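Long-range contacts in probable adhesion protein (Pseudomonas aeruginosa, PDB 6R5S), which probably serves as the periplasmic solute-binding component of a transition-metal uptake system, holding one divalent ion such as iron(II) or manganese(II) between two lobes: residues L13-S18 with H111-I116; T175-Y180 with V194-H199; Y246-I251 with A266-T271. All coordinates share one frame; numbering follows the deposited sequence.

How the interactions relate
All three contacts lie around one six-histidine iron site. Interaction 1 supplies His111, interaction 2 supplies His177 and His199, and interaction 3 supplies His250; His41 and His66 complete the set. Interactions 1 and 2 have centres about 17 Å apart, 2 and 3 about 15 Å, and 1 and 3 about 13 Å, yet their metal-binding atoms converge: His111 NE2 is 3.0 Å from His199 NE2, and His177 NE2 is 3.2 Å from His250 NE2. Interaction 2 joins two loops of the second parallel sheet, interaction 3 packs a strand of that sheet on helix 260-279, and interaction 1 packs the start of helix 14-24 on the loop carrying His111.

Interaction 1: residues L13-S18 with H111-I116; sequences LHPYYS and HTFLSI. With FE2 (Fe (II) ion), chain C.
The ring of Phe113 is met from several directions. On one face lies CA of His111, from its own loop, 4.0 Å above the plane of the Phe113 ring and offset toward the rim; Leu13 CD1 and Pro15 CG approach obliquely from the other side of that plane, and the hydroxyl of Tyr16 sits at the edge. This packing belongs to the first lobe of a cluster 9 solute-binding protein, where the start of helix 14-24, at the C-terminal end of strand 7-11, abuts the loop that carries His111.

Leu13 touches the far part of the ring, with Leu13 CD1 3.6 Å from Phe113 CE2. Pro15 works nearer the ring's base, Pro15 CG lying 3.6 Å from Phe113 CD1. Proline is well suited here: in the first turn of a helix its missing N-H costs little, and its compact ring offers a rigid apolar surface. Tyr16 runs roughly at right angles to Phe113. The two rings meet obliquely, their planes 74° apart, with CE2 of Tyr16 3.7 Å from Phe113 CD2. Beyond this apolar margin, the Tyr16 hydroxyl is hydrogen-bonded to Gln122 of helix 116-133, which satisfies it in a buried place.

The first torsion of Phe113 (chi1 50°) sets CG between the backbone N and the carbonyl carbon, which stands the ring between CA of His111 and the start of helix 14-24. Its side chain also comes to about 4 Å from those of His66 and His250, so it is a second-shell residue. The side chain of His111 leaves the backbone away from Leu13-Ser18, and His111 NE2 binds the iron at 2.2 Å.

Interaction 2: residues T175-Y180 with V194-H199; sequences TIHGAY and VVEPAH. With FE2 (Fe (II) ion), chain C.
Ile176 lies alongside Val195, the two side chains pointing the same way, with CD1 of Ile176 3.7 Å from CG2 of Val195. Ile223 of strand 222-226 and Ile237 of helix 234-241 pack against both, so branched aliphatic chains fit this buried spot. Beneath them the backbones are tied by two hydrogen bonds: Val195 N gives to Thr175 O at 2.8 Å, and Glu196 N to Ile176 O at 3.0 Å. Each donor lies in the plane of the carbonyl it uses.

The first bond extends the parallel pairing of Thr175 with Val194, where strands 173-175 and 193-194 run side by side in the sheet of the second lobe. As in other Rossmann-like lobes, the loops leaving the C-terminal ends of parallel strands form the binding site, and both of these carry an iron ligand. Thr175 helps shape the first loop: Thr175 OG1 reaches ahead to donate to His177 O at 2.9 Å, from above that carbonyl's plane. Gly178 is the centre of an inverse gamma turn, and Val194 CG1 is 3.7 Å from Gly178 N.

Glu196 reaches across with an extended chain to the ring of His177. His177 ND1 donates weakly to Glu196 OE1 at 3.1 Å, a strongly bent bond (123° at the hydrogen), with ring and carboxylate planes 70° apart. Even so, the carboxylate probably favours the proton on ND1, leaving the other nitrogen for the metal. His177 NE2 binds iron at 2.4 Å. It also lies at the edge of the His199 ring, in its plane, while His199 NE2 binds the same iron at 2.2 Å.

Interaction 3: residues Y246-I251 with A266-T271; sequences YSLSHI and ARNLDT. With FE2 (Fe (II) ion), chain C.
A strand and the helix that follows it in the chain, both in the second lobe, meet here: edge strand 244-248 of the parallel sheet packs on helix 260-279. Strand 246-248 and helix 266-271 run nearly antiparallel, 154° apart, with axes 8.4 Å from one another at closest approach.

Leu248 packs on the helix through one methyl. Leu248 CD2 rests on the helix backbone, 3.6 Å from Asn268 CA, and also reaches CB of Thr271 at 3.7 Å. Thr271 divides its two branches by chemistry. Its methyl lies anti to the backbone N and faces the strand, Thr271 CG2 being 3.4 Å from Ser247 O and 3.8 Å from Tyr246 CB. Thr271 OG1 reaches back one turn along the helix to donate to Arg267 O at 2.8 Å, a carbonyl that Thr271 N reaches from the opposite face. The side chain of Asn268 ends beside the backbone of Ser249, though which way round its amide lies is doubtful.

Past the strand, Ser249 OG accepts from Ile251 N at 3.0 Å, an ST turn. Between these two residues stands His250, with His250 NE2 2.3 Å from the iron; Glu226 of the neighbouring strand touches its side chain.

With its hydroxyl bonded within its own helix, Thr271 turns an apolar methyl to the strand, while the serine hydroxyl helps to hold the turn that carries the metal ligand.

Interaction 1: residues L13-S18 with H111-I116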
loop_
_atom_site.group_PDB
_atom_site.type_symbol
_atom_site.label_atom_id
_atom_site.label_comp_id
_atom_site.label_asym_id
_atom_site.label_seq_id
_atom_site.Cartn_x
_atom_site.Cartn_y
_atom_site.Cartn_z
ATOM N N LEU A 13 4.466 -1.480 -8.843
ATOM C CA LEU A 13 4.302 -0.467 -7.803
ATOM C C LEU A 13 5.551 -0.340 -6.934
ATOM O O LEU A 13 6.401 -1.233 -6.944
ATOM C CB LEU A 13 3.032 -0.740 -6.950
ATOM C CG LEU A 13 1.720 -1.045 -7.715
ATOM C CD1 LEU A 13 0.647 -1.538 -6.775
ATOM C CD2 LEU A 13 1.224 0.159 -8.497
ATOM N N HIS A 14 5.675 0.791 -6.213
ATOM C CA HIS A 14 6.817 1.107 -5.351
ATOM C C HIS A 14 7.089 0.053 -4.253
ATOM O O HIS A 14 8.259 -0.327 -4.145
ATOM C CB HIS A 14 6.706 2.517 -4.746
ATOM C CG HIS A 14 7.099 3.642 -5.662
ATOM N ND1 HIS A 14 6.228 4.129 -6.616
ATOM C CD2 HIS A 14 8.220 4.394 -5.672
ATOM C CE1 HIS A 14 6.865 5.130 -7.203
ATOM N NE2 HIS A 14 8.060 5.329 -6.660
ATOM N N PRO A 15 6.087 -0.463 -3.462
ATOM C CA PRO A 15 6.406 -1.477 -2.427
ATOM C C PRO A 15 6.991 -2.772 -2.972
ATOM O O PRO A 15 7.753 -3.448 -2.274
ATOM C CB PRO A 15 5.047 -1.767 -1.763
ATOM C CG PRO A 15 4.190 -0.676 -2.134
ATOM C CD PRO A 15 4.645 -0.144 -3.447
ATOM N N TYR A 16 6.617 -3.131 -4.205
ATOM C CA TYR A 16 7.094 -4.345 -4.850
ATOM C C TYR A 16 8.582 -4.220 -5.227
ATOM O O TYR A 16 9.304 -5.229 -5.216
ATOM C CB TYR A 16 6.170 -4.729 -6.022
ATOM C CG TYR A 16 4.791 -5.115 -5.529
ATOM C CD1 TYR A 16 4.527 -6.403 -5.062
ATOM C CD2 TYR A 16 3.775 -4.167 -5.430
ATOM C CE1 TYR A 16 3.268 -6.752 -4.568
ATOM C CE2 TYR A 16 2.517 -4.502 -4.927
ATOM C CZ TYR A 16 2.265 -5.796 -4.501
ATOM O OH TYR A 16 1.023 -6.111 -4.007
ATOM N N TYR A 17 9.056 -2.960 -5.455
ATOM C CA TYR A 17 10.459 -2.665 -5.707
ATOM C C TYR A 17 11.187 -2.897 -4.417
ATOM O O TYR A 17 12.308 -3.375 -4.450
ATOM C CB TYR A 17 10.673 -1.206 -6.142
ATOM C CG TYR A 17 12.066 -0.955 -6.672
ATOM C CD1 TYR A 17 13.109 -0.596 -5.814
ATOM C CD2 TYR A 17 12.357 -1.113 -8.024
ATOM C CE1 TYR A 17 14.410 -0.428 -6.289
ATOM C CE2 TYR A 17 13.653 -0.930 -8.514
ATOM C CZ TYR A 17 14.676 -0.595 -7.643
ATOM O OH TYR A 17 15.939 -0.396 -8.132
ATOM N N SER A 18 10.564 -2.551 -3.277
ATOM C CA SER A 18 11.156 -2.772 -1.966
ATOM C C SER A 18 11.182 -4.269 -1.652
ATOM O O SER A 18 12.249 -4.783 -1.303
ATOM C CB SER A 18 10.428 -1.983 -0.889
ATOM O OG SER A 18 10.714 -0.596 -0.981
ATOM N N HIS A 111 -5.056 -2.962 -1.904
ATOM C CA HIS A 111 -3.992 -2.373 -1.088
ATOM C C HIS A 111 -3.470 -3.267 0.029
ATOM O O HIS A 111 -3.286 -2.804 1.167
ATOM C CB HIS A 111 -4.437 -1.015 -0.529
ATOM C CG HIS A 111 -4.930 -0.051 -1.561
ATOM N ND1 HIS A 111 -6.257 -0.008 -1.921
ATOM C CD2 HIS A 111 -4.265 0.899 -2.245
ATOM C CE1 HIS A 111 -6.367 0.966 -2.799
ATOM N NE2 HIS A 111 -5.192 1.545 -3.026
ATOM N N THR A 112 -3.153 -4.530 -0.323
ATOM C CA THR A 112 -2.578 -5.551 0.587
ATOM C C THR A 112 -1.200 -5.116 1.063
ATOM O O THR A 112 -0.911 -5.243 2.232
ATOM C CB THR A 112 -2.488 -6.910 -0.113
ATOM O OG1 THR A 112 -1.865 -6.711 -1.385
ATOM C CG2 THR A 112 -3.843 -7.578 -0.293
ATOM N N PHE A 113 -0.397 -4.507 0.174
ATOM C CA PHE A 113 0.923 -3.949 0.472
ATOM C C PHE A 113 0.949 -2.885 1.600
ATOM O O PHE A 113 2.029 -2.623 2.132
ATOM C CB PHE A 113 1.603 -3.393 -0.786
ATOM C CG PHE A 113 0.756 -2.459 -1.612
ATOM C CD1 PHE A 113 0.741 -1.097 -1.350
ATOM C CD2 PHE A 113 0.034 -2.931 -2.704
ATOM C CE1 PHE A 113 -0.036 -0.236 -2.118
ATOM C CE2 PHE A 113 -0.736 -2.068 -3.475
ATOM C CZ PHE A 113 -0.761 -0.725 -3.181
ATOM N N LEU A 114 -0.202 -2.286 1.985
ATOM C CA LEU A 114 -0.169 -1.332 3.102
ATOM C C LEU A 114 -0.575 -2.032 4.418
ATOM O O LEU A 114 -1.289 -1.459 5.232
ATOM C CB LEU A 114 -0.934 -0.022 2.833
ATOM C CG LEU A 114 -0.580 0.714 1.534
ATOM C CD1 LEU A 114 -1.604 1.749 1.189
ATOM C CD2 LEU A 114 0.831 1.312 1.553
ATOM N N SER A 115 -0.034 -3.267 4.630
ATOM C CA SER A 115 -0.178 -4.136 5.804
ATOM C C SER A 115 1.095 -4.945 5.970
ATOM O O SER A 115 1.601 -5.482 4.993
ATOM C CB SER A 115 -1.346 -5.099 5.629
ATOM O OG SER A 115 -1.368 -6.122 6.614
ATOM N N ILE A 116 1.565 -5.102 7.213
ATOM C CA ILE A 116 2.785 -5.848 7.551
ATOM C C ILE A 116 2.608 -7.350 7.323
ATOM O O ILE A 116 3.420 -7.926 6.598
ATOM C CB ILE A 116 3.313 -5.494 8.981
ATOM C CG1 ILE A 116 3.714 -3.990 9.086
ATOM C CG2 ILE A 116 4.462 -6.407 9.419
ATOM C CD1 ILE A 116 4.899 -3.490 8.073
HETATM FE FE FE2 C . -4.696 2.979 -4.645
#

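Interaction 2: residues T175-Y180 with V194-H199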
loop_
_atom_site.group_PDB
_atom_site.type_symbol
_atom_site.label_atom_id
_atom_site.label_comp_id
_atom_site.label_asym_id
_atom_site.label_seq_id
_atom_site.Cartn_x
_atom_site.Cartn_y
_atom_site.Cartn_z
ATOM N N THR A 175 -11.180 7.757 5.713
ATOM C CA THR A 175 -10.039 7.966 4.820
ATOM C C THR A 175 -10.556 8.489 3.490
ATOM O O THR A 175 -11.693 8.184 3.118
ATOM C CB THR A 175 -9.143 6.695 4.700
ATOM O OG1 THR A 175 -9.842 5.634 4.069
ATOM C CG2 THR A 175 -8.641 6.176 6.036
ATOM N N ILE A 176 -9.746 9.302 2.790
ATOM C CA ILE A 176 -10.071 9.833 1.466
ATOM C C ILE A 176 -9.958 8.662 0.466
ATOM O O ILE A 176 -10.950 8.261 -0.127
ATOM C CB ILE A 176 -9.106 11.004 1.129
ATOM C CG1 ILE A 176 -9.209 12.159 2.165
ATOM C CG2 ILE A 176 -9.244 11.498 -0.308
ATOM C CD1 ILE A 176 -10.573 12.773 2.404
ATOM N N HIS A 177 -8.760 8.079 0.357
ATOM C CA HIS A 177 -8.441 6.926 -0.492
ATOM C C HIS A 177 -8.776 5.616 0.264
ATOM O O HIS A 177 -8.510 5.514 1.458
ATOM C CB HIS A 177 -6.929 6.985 -0.842
ATOM C CG HIS A 177 -6.552 6.229 -2.073
ATOM N ND1 HIS A 177 -6.780 6.739 -3.325
ATOM C CD2 HIS A 177 -5.936 5.031 -2.199
ATOM C CE1 HIS A 177 -6.337 5.824 -4.173
ATOM N NE2 HIS A 177 -5.808 4.787 -3.542
ATOM N N GLY A 178 -9.307 4.620 -0.432
ATOM C CA GLY A 178 -9.630 3.329 0.174
ATOM C C GLY A 178 -8.432 2.403 0.252
ATOM O O GLY A 178 -8.497 1.248 -0.183
ATOM N N ALA A 179 -7.336 2.897 0.847
ATOM C CA ALA A 179 -6.074 2.183 0.952
ATOM C C ALA A 179 -5.650 1.688 2.344
ATOM O O ALA A 179 -4.635 0.979 2.419
ATOM C CB ALA A 179 -4.971 3.080 0.403
ATOM N N TYR A 180 -6.354 2.066 3.437
ATOM C CA TYR A 180 -5.833 1.788 4.766
ATOM C C TYR A 180 -6.595 0.744 5.587
ATOM O O TYR A 180 -6.218 0.490 6.742
ATOM C CB TYR A 180 -5.678 3.120 5.513
ATOM C CG TYR A 180 -4.833 4.070 4.686
ATOM C CD1 TYR A 180 -3.469 3.836 4.499
ATOM C CD2 TYR A 180 -5.423 5.101 3.955
ATOM C CE1 TYR A 180 -2.708 4.631 3.650
ATOM C CE2 TYR A 180 -4.671 5.900 3.097
ATOM C CZ TYR A 180 -3.312 5.665 2.952
ATOM O OH TYR A 180 -2.535 6.469 2.159
ATOM N N VAL A 194 -15.032 5.844 3.463
ATOM C CA VAL A 194 -14.044 6.173 2.443
ATOM C C VAL A 194 -14.686 7.281 1.627
ATOM O O VAL A 194 -15.826 7.140 1.193
ATOM C CB VAL A 194 -13.589 4.956 1.594
ATOM C CG1 VAL A 194 -12.880 5.394 0.318
ATOM C CG2 VAL A 194 -12.680 4.060 2.417
ATOM N N VAL A 195 -13.993 8.407 1.481
ATOM C CA VAL A 195 -14.512 9.590 0.772
ATOM C C VAL A 195 -14.579 9.391 -0.780
ATOM O O VAL A 195 -15.548 9.814 -1.411
ATOM C CB VAL A 195 -13.738 10.854 1.197
ATOM C CG1 VAL A 195 -14.227 12.083 0.435
ATOM C CG2 VAL A 195 -13.838 11.066 2.723
ATOM N N GLU A 196 -13.622 8.686 -1.363
ATOM C CA GLU A 196 -13.644 8.374 -2.792
ATOM C C GLU A 196 -14.708 7.288 -3.085
ATOM O O GLU A 196 -14.630 6.197 -2.512
ATOM C CB GLU A 196 -12.237 7.983 -3.296
ATOM C CG GLU A 196 -11.264 9.165 -3.334
ATOM C CD GLU A 196 -9.898 9.001 -3.991
ATOM O OE1 GLU A 196 -9.497 7.857 -4.312
ATOM O OE2 GLU A 196 -9.225 10.040 -4.190
ATOM N N PRO A 197 -15.741 7.564 -3.925
ATOM C CA PRO A 197 -16.780 6.531 -4.194
ATOM C C PRO A 197 -16.257 5.163 -4.689
ATOM O O PRO A 197 -16.780 4.131 -4.287
ATOM C CB PRO A 197 -17.693 7.208 -5.222
ATOM C CG PRO A 197 -16.874 8.327 -5.811
ATOM C CD PRO A 197 -16.013 8.799 -4.688
ATOM N N ALA A 198 -15.214 5.172 -5.540
ATOM C CA ALA A 198 -14.539 4.017 -6.130
ATOM C C ALA A 198 -13.042 4.299 -6.099
ATOM O O ALA A 198 -12.646 5.466 -6.015
ATOM C CB ALA A 198 -14.993 3.837 -7.567
ATOM N N HIS A 199 -12.207 3.260 -6.168
ATOM C CA HIS A 199 -10.751 3.422 -6.113
ATOM C C HIS A 199 -10.252 4.475 -7.119
ATOM O O HIS A 199 -10.633 4.406 -8.275
ATOM C CB HIS A 199 -10.086 2.065 -6.345
ATOM C CG HIS A 199 -8.601 2.038 -6.195
ATOM N ND1 HIS A 199 -7.828 1.155 -6.929
ATOM C CD2 HIS A 199 -7.792 2.745 -5.375
ATOM C CE1 HIS A 199 -6.580 1.346 -6.531
ATOM N NE2 HIS A 199 -6.505 2.284 -5.596
HETATM FE FE FE2 C . -4.696 2.979 -4.645
#

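Interaction 3: residues Y246-I251 with A266-T271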
loop_
_atom_site.group_PDB
_atom_site.type_symbol
_atom_site.label_atom_id
_atom_site.label_comp_id
_atom_site.label_asym_id
_atom_site.label_seq_id
_atom_site.Cartn_x
_atom_site.Cartn_y
_atom_site.Cartn_z
ATOM N N TYR A 246 -5.054 13.922 9.538
ATOM C CA TYR A 246 -3.781 13.173 9.588
ATOM C C TYR A 246 -3.524 12.605 8.193
ATOM O O TYR A 246 -4.467 12.237 7.495
ATOM C CB TYR A 246 -3.824 12.022 10.585
ATOM C CG TYR A 246 -4.156 12.433 11.994
ATOM C CD1 TYR A 246 -3.155 12.809 12.886
ATOM C CD2 TYR A 246 -5.466 12.402 12.458
ATOM C CE1 TYR A 246 -3.454 13.169 14.196
ATOM C CE2 TYR A 246 -5.778 12.780 13.760
ATOM C CZ TYR A 246 -4.768 13.154 14.625
ATOM O OH TYR A 246 -5.080 13.486 15.912
ATOM N N SER A 247 -2.258 12.539 7.783
ATOM C CA SER A 247 -1.895 12.101 6.442
ATOM C C SER A 247 -1.179 10.786 6.412
ATOM O O SER A 247 -0.349 10.504 7.276
ATOM C CB SER A 247 -1.057 13.171 5.747
ATOM O OG SER A 247 -1.783 14.370 5.526
ATOM N N LEU A 248 -1.469 9.981 5.403
ATOM C CA LEU A 248 -0.822 8.688 5.268
ATOM C C LEU A 248 -0.230 8.534 3.888
ATOM O O LEU A 248 -0.570 9.291 2.976
ATOM C CB LEU A 248 -1.788 7.540 5.620
ATOM C CG LEU A 248 -2.153 7.369 7.110
ATOM C CD1 LEU A 248 -3.161 6.305 7.297
ATOM C CD2 LEU A 248 -0.960 7.012 7.914
ATOM N N SER A 249 0.726 7.605 3.747
ATOM C CA SER A 249 1.397 7.394 2.478
ATOM C C SER A 249 0.981 6.095 1.830
ATOM O O SER A 249 1.062 5.027 2.446
ATOM C CB SER A 249 2.907 7.435 2.655
ATOM O OG SER A 249 3.537 7.070 1.441
ATOM N N HIS A 250 0.581 6.190 0.555
ATOM C CA HIS A 250 0.214 5.060 -0.292
ATOM C C HIS A 250 1.517 4.338 -0.737
ATOM O O HIS A 250 1.443 3.208 -1.210
ATOM C CB HIS A 250 -0.556 5.615 -1.505
ATOM C CG HIS A 250 -1.327 4.617 -2.316
ATOM N ND1 HIS A 250 -0.705 3.560 -2.955
ATOM C CD2 HIS A 250 -2.630 4.622 -2.666
ATOM C CE1 HIS A 250 -1.647 2.943 -3.643
ATOM N NE2 HIS A 250 -2.821 3.547 -3.506
ATOM N N ILE A 251 2.711 4.981 -0.561
ATOM C CA ILE A 251 4.057 4.488 -0.957
ATOM C C ILE A 251 4.046 4.370 -2.484
ATOM O O ILE A 251 4.041 3.268 -3.020
ATOM C CB ILE A 251 4.525 3.185 -0.182
ATOM C CG1 ILE A 251 4.191 3.268 1.344
ATOM C CG2 ILE A 251 6.018 2.895 -0.423
ATOM C CD1 ILE A 251 4.420 2.068 2.173
ATOM N N ALA A 266 6.774 2.814 8.465
ATOM C CA ALA A 266 7.010 3.153 9.883
ATOM C C ALA A 266 6.357 4.489 10.274
ATOM O O ALA A 266 5.911 4.635 11.419
ATOM C CB ALA A 266 8.498 3.212 10.163
ATOM N N ARG A 267 6.293 5.449 9.306
ATOM C CA ARG A 267 5.689 6.768 9.469
ATOM C C ARG A 267 4.175 6.608 9.582
ATOM O O ARG A 267 3.540 7.287 10.397
ATOM C CB ARG A 267 6.052 7.728 8.303
ATOM C CG ARG A 267 7.496 7.641 7.783
ATOM C CD ARG A 267 8.040 8.974 7.267
ATOM N NE ARG A 267 8.780 8.832 6.002
ATOM C CZ ARG A 267 10.082 8.561 5.901
ATOM N NH1 ARG A 267 10.821 8.388 6.994
ATOM N NH2 ARG A 267 10.655 8.456 4.707
ATOM N N ASN A 268 3.595 5.704 8.760
ATOM C CA ASN A 268 2.155 5.411 8.734
ATOM C C ASN A 268 1.734 4.800 10.047
ATOM O O ASN A 268 0.689 5.150 10.588
ATOM C CB ASN A 268 1.809 4.452 7.598
ATOM C CG ASN A 268 1.864 5.040 6.217
ATOM O OD1 ASN A 268 1.720 4.319 5.226
ATOM N ND2 ASN A 268 2.079 6.349 6.103
ATOM N N LEU A 269 2.562 3.904 10.572
ATOM C CA LEU A 269 2.261 3.263 11.834
ATOM C C LEU A 269 2.329 4.254 12.990
ATOM O O LEU A 269 1.500 4.175 13.885
ATOM C CB LEU A 269 3.131 2.006 12.051
ATOM C CG LEU A 269 2.834 0.824 11.110
ATOM C CD1 LEU A 269 3.736 -0.315 11.360
ATOM C CD2 LEU A 269 1.434 0.319 11.289
ATOM N N ASP A 270 3.236 5.241 12.932
ATOM C CA ASP A 270 3.303 6.217 14.012
ATOM C C ASP A 270 2.234 7.331 13.864
ATOM O O ASP A 270 1.792 7.851 14.889
ATOM C CB ASP A 270 4.725 6.754 14.227
ATOM C CG ASP A 270 5.590 5.761 15.023
ATOM O OD1 ASP A 270 6.052 4.756 14.424
ATOM O OD2 ASP A 270 5.784 5.981 16.258
ATOM N N THR A 271 1.743 7.618 12.625
ATOM C CA THR A 271 0.658 8.588 12.373
ATOM C C THR A 271 -0.622 8.059 13.034
ATOM O O THR A 271 -1.340 8.829 13.668
ATOM C CB THR A 271 0.465 8.818 10.856
ATOM O OG1 THR A 271 1.661 9.367 10.273
ATOM C CG2 THR A 271 -0.753 9.710 10.536
HETATM FE FE FE2 C . -4.696 2.979 -4.645
#